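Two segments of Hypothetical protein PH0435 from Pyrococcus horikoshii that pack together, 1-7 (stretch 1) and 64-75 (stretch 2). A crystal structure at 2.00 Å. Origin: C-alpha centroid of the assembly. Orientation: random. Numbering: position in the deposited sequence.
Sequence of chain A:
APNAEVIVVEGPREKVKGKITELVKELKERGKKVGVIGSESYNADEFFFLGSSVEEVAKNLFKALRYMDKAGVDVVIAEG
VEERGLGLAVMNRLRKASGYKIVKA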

# COMPACT_ATOMS: atom_id res chain seq x y z
N ALA A 1 11.57 5.85 -8.48
CA ALA A 1 10.43 5.24 -9.21
C ALA A 1 10.40 3.72 -9.02
O ALA A 1 11.26 3.00 -9.53
N PRO A 2 9.39 3.21 -8.29
CA PRO A 2 9.29 1.76 -8.07
C PRO A 2 8.97 0.99 -9.35
O PRO A 2 8.29 1.51 -10.24
N ASN A 3 9.47 -0.24 -9.44
CA ASN A 3 9.22 -1.07 -10.61
C ASN A 3 7.80 -1.64 -10.59
O ASN A 3 7.20 -1.85 -11.64
N ALA A 4 7.28 -1.89 -9.39
CA ALA A 4 5.94 -2.44 -9.25
C ALA A 4 4.85 -1.39 -9.47
O ALA A 4 5.07 -0.20 -9.28
N GLU A 5 3.67 -1.85 -9.86
CA GLU A 5 2.54 -0.95 -10.05
C GLU A 5 2.14 -0.54 -8.64
O GLU A 5 2.15 -1.37 -7.72
N VAL A 6 1.80 0.72 -8.44
CA VAL A 6 1.41 1.18 -7.12
C VAL A 6 -0.08 1.51 -7.08
O VAL A 6 -0.60 2.21 -7.96
N ILE A 7 -0.76 0.97 -6.08
CA ILE A 7 -2.19 1.21 -5.90
C ILE A 7 -2.44 1.71 -4.49
O ILE A 7 -2.11 1.02 -3.52
N ALA A 64 10.11 1.44 2.04
CA ALA A 64 9.17 0.33 1.86
C ALA A 64 9.10 -0.09 0.40
O ALA A 64 9.15 -1.28 0.07
N LEU A 65 8.99 0.89 -0.49
CA LEU A 65 8.92 0.61 -1.92
C LEU A 65 10.20 -0.06 -2.43
O LEU A 65 10.15 -0.92 -3.31
N ARG A 66 11.35 0.32 -1.88
CA ARG A 66 12.60 -0.30 -2.31
C ARG A 66 12.58 -1.76 -1.89
O ARG A 66 13.06 -2.64 -2.61
N TYR A 67 12.03 -2.01 -0.71
CA TYR A 67 11.92 -3.38 -0.19
C TYR A 67 11.07 -4.20 -1.15
O TYR A 67 11.42 -5.33 -1.50
N MSE A 68 9.95 -3.62 -1.58
CA MSE A 68 9.04 -4.30 -2.49
C MSE A 68 9.69 -4.65 -3.83
O MSE A 68 9.52 -5.75 -4.34
N ASP A 69 10.44 -3.71 -4.40
CA ASP A 69 11.09 -3.99 -5.67
C ASP A 69 12.18 -5.05 -5.51
O ASP A 69 12.34 -5.91 -6.37
N LYS A 70 12.93 -4.98 -4.41
CA LYS A 70 13.98 -5.95 -4.15
C LYS A 70 13.33 -7.34 -4.05
O LYS A 70 13.95 -8.35 -4.39
N ALA A 71 12.08 -7.37 -3.59
CA ALA A 71 11.35 -8.63 -3.45
C ALA A 71 10.68 -9.07 -4.75
O ALA A 71 10.09 -10.15 -4.81
N GLY A 72 10.76 -8.24 -5.78
CA GLY A 72 10.17 -8.59 -7.06
C GLY A 72 8.65 -8.58 -7.13
O GLY A 72 8.05 -9.24 -7.99
N VAL A 73 8.00 -7.84 -6.24
CA VAL A 73 6.54 -7.77 -6.24
C VAL A 73 6.02 -7.10 -7.52
O VAL A 73 6.60 -6.14 -8.00
N ASP A 74 4.91 -7.63 -8.05
CA ASP A 74 4.29 -7.10 -9.26
C ASP A 74 3.43 -5.87 -8.97
O ASP A 74 3.43 -4.90 -9.74
N VAL A 75 2.70 -5.91 -7.86
CA VAL A 75 1.84 -4.80 -7.47
C VAL A 75 1.98 -4.50 -5.98
O VAL A 75 2.03 -5.41 -5.15

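The contact between these stretches is organised around one acidic side chain. Asp-69, in the last part of the helix, points toward stretch 1 with chi1 at -77° (m) and chi2 at -30°, and so sets its carboxylate against two successive backbone amides. The N of Asn-3 gives a hydrogen bond to OD2 of Asp-69 at 2.8 Å, and the N of Ala-4 gives one to OD1 of Asp-69 at 3.1 Å. Both oxygens of the carboxylate are used, on amides just ahead of the strand. The fit is close enough that CA of Pro-2 lies 3.0 Å from OD2 of Asp-69, and CB of Asn-3 lies 3.3 Å from OD1 of Asp-69. The rule to read from this is that a short acid on a helix can hold a neighbouring segment through its backbone amides.

One further polar link runs through water 1. It donates to the backbone O of Asp-69 at 2.6 Å and accepts a weak hydrogen bond from ND2 of Asn-3 at 3.5 Å. Asn-3, with chi1 m at -58°, therefore adds a loose, solvent-mediated tie beside the direct one made by its own amide.

Where stretch 1 becomes a strand, backbone pairing takes over. Glu-5 N donates to Asp-74 O at 3.1 Å, and Glu-5 bridges Val-75 in parallel register; CA of Val-75 also makes a CA-H...O contact with O of Glu-5 at 3.5 Å. Ala-4 points toward stretch 2, its CB 3.2 Å from O of Val-73 and 3.5 Å from O of Asp-74. Its methyl group thus sits against these two carbonyls, while the CA atoms of Ala-4 and Asp-74 are 4.9 Å apart.

The apolar packing forms two separate patches. Leu-65, chi1 m and chi2 t, points toward stretch 1 and places CD2 4.3 Å from CB of Pro-2 and also 4.3 Å from CG2 of Val-6. Val-6 (chi1 t) reaches it although its CA-to-CB bond points away. In the second patch, Ile-7, m then t, starts sideways, but its extended end brings CD1 to 3.6 Å from CG1 of Val-75. The selenomethionine Met-68 starts toward stretch 1, but its end leads away.

Val-75 and Glu-5 have their side chains on the same face of the sheet, where the contact is mixed rather than apolar: Glu-5 adopts t, t, and its carboxylate oxygen OE1 comes to 3.9 Å from CG2 of Val-75.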

# COMPACT_ATOMS: atom_id res chain seq x y z
CB ALA A 1 10.51 5.58 -10.69
CB PRO A 2 8.19 1.66 -7.02
CG PRO A 2 7.31 2.83 -7.34
CD PRO A 2 8.31 3.93 -7.60
CB ASN A 3 10.21 -2.25 -10.67
CG ASN A 3 11.66 -1.79 -10.70
OD1 ASN A 3 12.04 -0.92 -11.49
ND2 ASN A 3 12.48 -2.40 -9.84
CB ALA A 4 5.78 -3.07 -7.88
CB GLU A 5 1.37 -1.68 -10.71
CG GLU A 5 0.18 -0.78 -11.03
CD GLU A 5 -1.10 -1.56 -11.28
OE1 GLU A 5 -1.03 -2.68 -11.83
OE2 GLU A 5 -2.19 -1.04 -10.94
CB VAL A 6 2.25 2.41 -6.70
CG1 VAL A 6 1.76 2.96 -5.37
CG2 VAL A 6 3.72 2.00 -6.60
CB ILE A 7 -3.02 -0.08 -6.07
CG1 ILE A 7 -2.80 -0.67 -7.47
CG2 ILE A 7 -4.50 0.23 -5.83
CD1 ILE A 7 -3.56 -1.96 -7.70
CB ALA A 64 7.79 0.73 2.35
CB LEU A 65 8.65 1.90 -2.69
CG LEU A 65 7.25 2.50 -2.47
CD1 LEU A 65 7.20 3.93 -2.98
CD2 LEU A 65 6.22 1.63 -3.18
CB ARG A 66 13.81 0.42 -1.71
CG ARG A 66 13.96 1.86 -2.18
CD ARG A 66 15.29 2.45 -1.77
NE ARG A 66 15.28 3.91 -1.89
CZ ARG A 66 14.85 4.73 -0.93
NH1 ARG A 66 14.40 4.23 0.22
NH2 ARG A 66 14.85 6.04 -1.12
CB TYR A 67 11.26 -3.38 1.19
CG TYR A 67 11.03 -4.76 1.74
CD1 TYR A 67 12.06 -5.46 2.37
CD2 TYR A 67 9.81 -5.41 1.56
CE1 TYR A 67 11.88 -6.76 2.81
CE2 TYR A 67 9.62 -6.71 1.99
CZ TYR A 67 10.66 -7.39 2.61
OH TYR A 67 10.49 -8.70 3.00
CB MSE A 68 7.80 -3.45 -2.73
CG MSE A 68 6.91 -3.30 -1.51
SE MSE A 68 6.32 -5.02 -0.83
CE MSE A 68 5.89 -4.49 1.00
CB ASP A 69 11.66 -2.72 -6.28
CG ASP A 69 10.59 -1.86 -6.93
OD1 ASP A 69 9.58 -2.42 -7.41
OD2 ASP A 69 10.75 -0.63 -6.98
CB LYS A 70 14.71 -5.61 -2.85
CG LYS A 70 15.83 -6.58 -2.49
CD LYS A 70 16.48 -6.18 -1.17
CE LYS A 70 17.71 -7.03 -0.87
NZ LYS A 70 17.36 -8.47 -0.76
CB ALA A 71 10.31 -8.50 -2.34
CB VAL A 73 6.03 -6.99 -5.01
CG1 VAL A 73 4.57 -6.67 -5.17
CG2 VAL A 73 6.24 -7.83 -3.75
CB ASP A 74 3.41 -8.17 -9.91
CG ASP A 74 4.19 -9.40 -10.32
OD1 ASP A 74 5.17 -9.24 -11.08
OD2 ASP A 74 3.83 -10.51 -9.89
CB VAL A 75 0.36 -5.12 -7.77
CG1 VAL A 75 -0.53 -3.95 -7.35
CG2 VAL A 75 0.19 -5.41 -9.25
O HOH W 1 11.49 -5.59 -8.84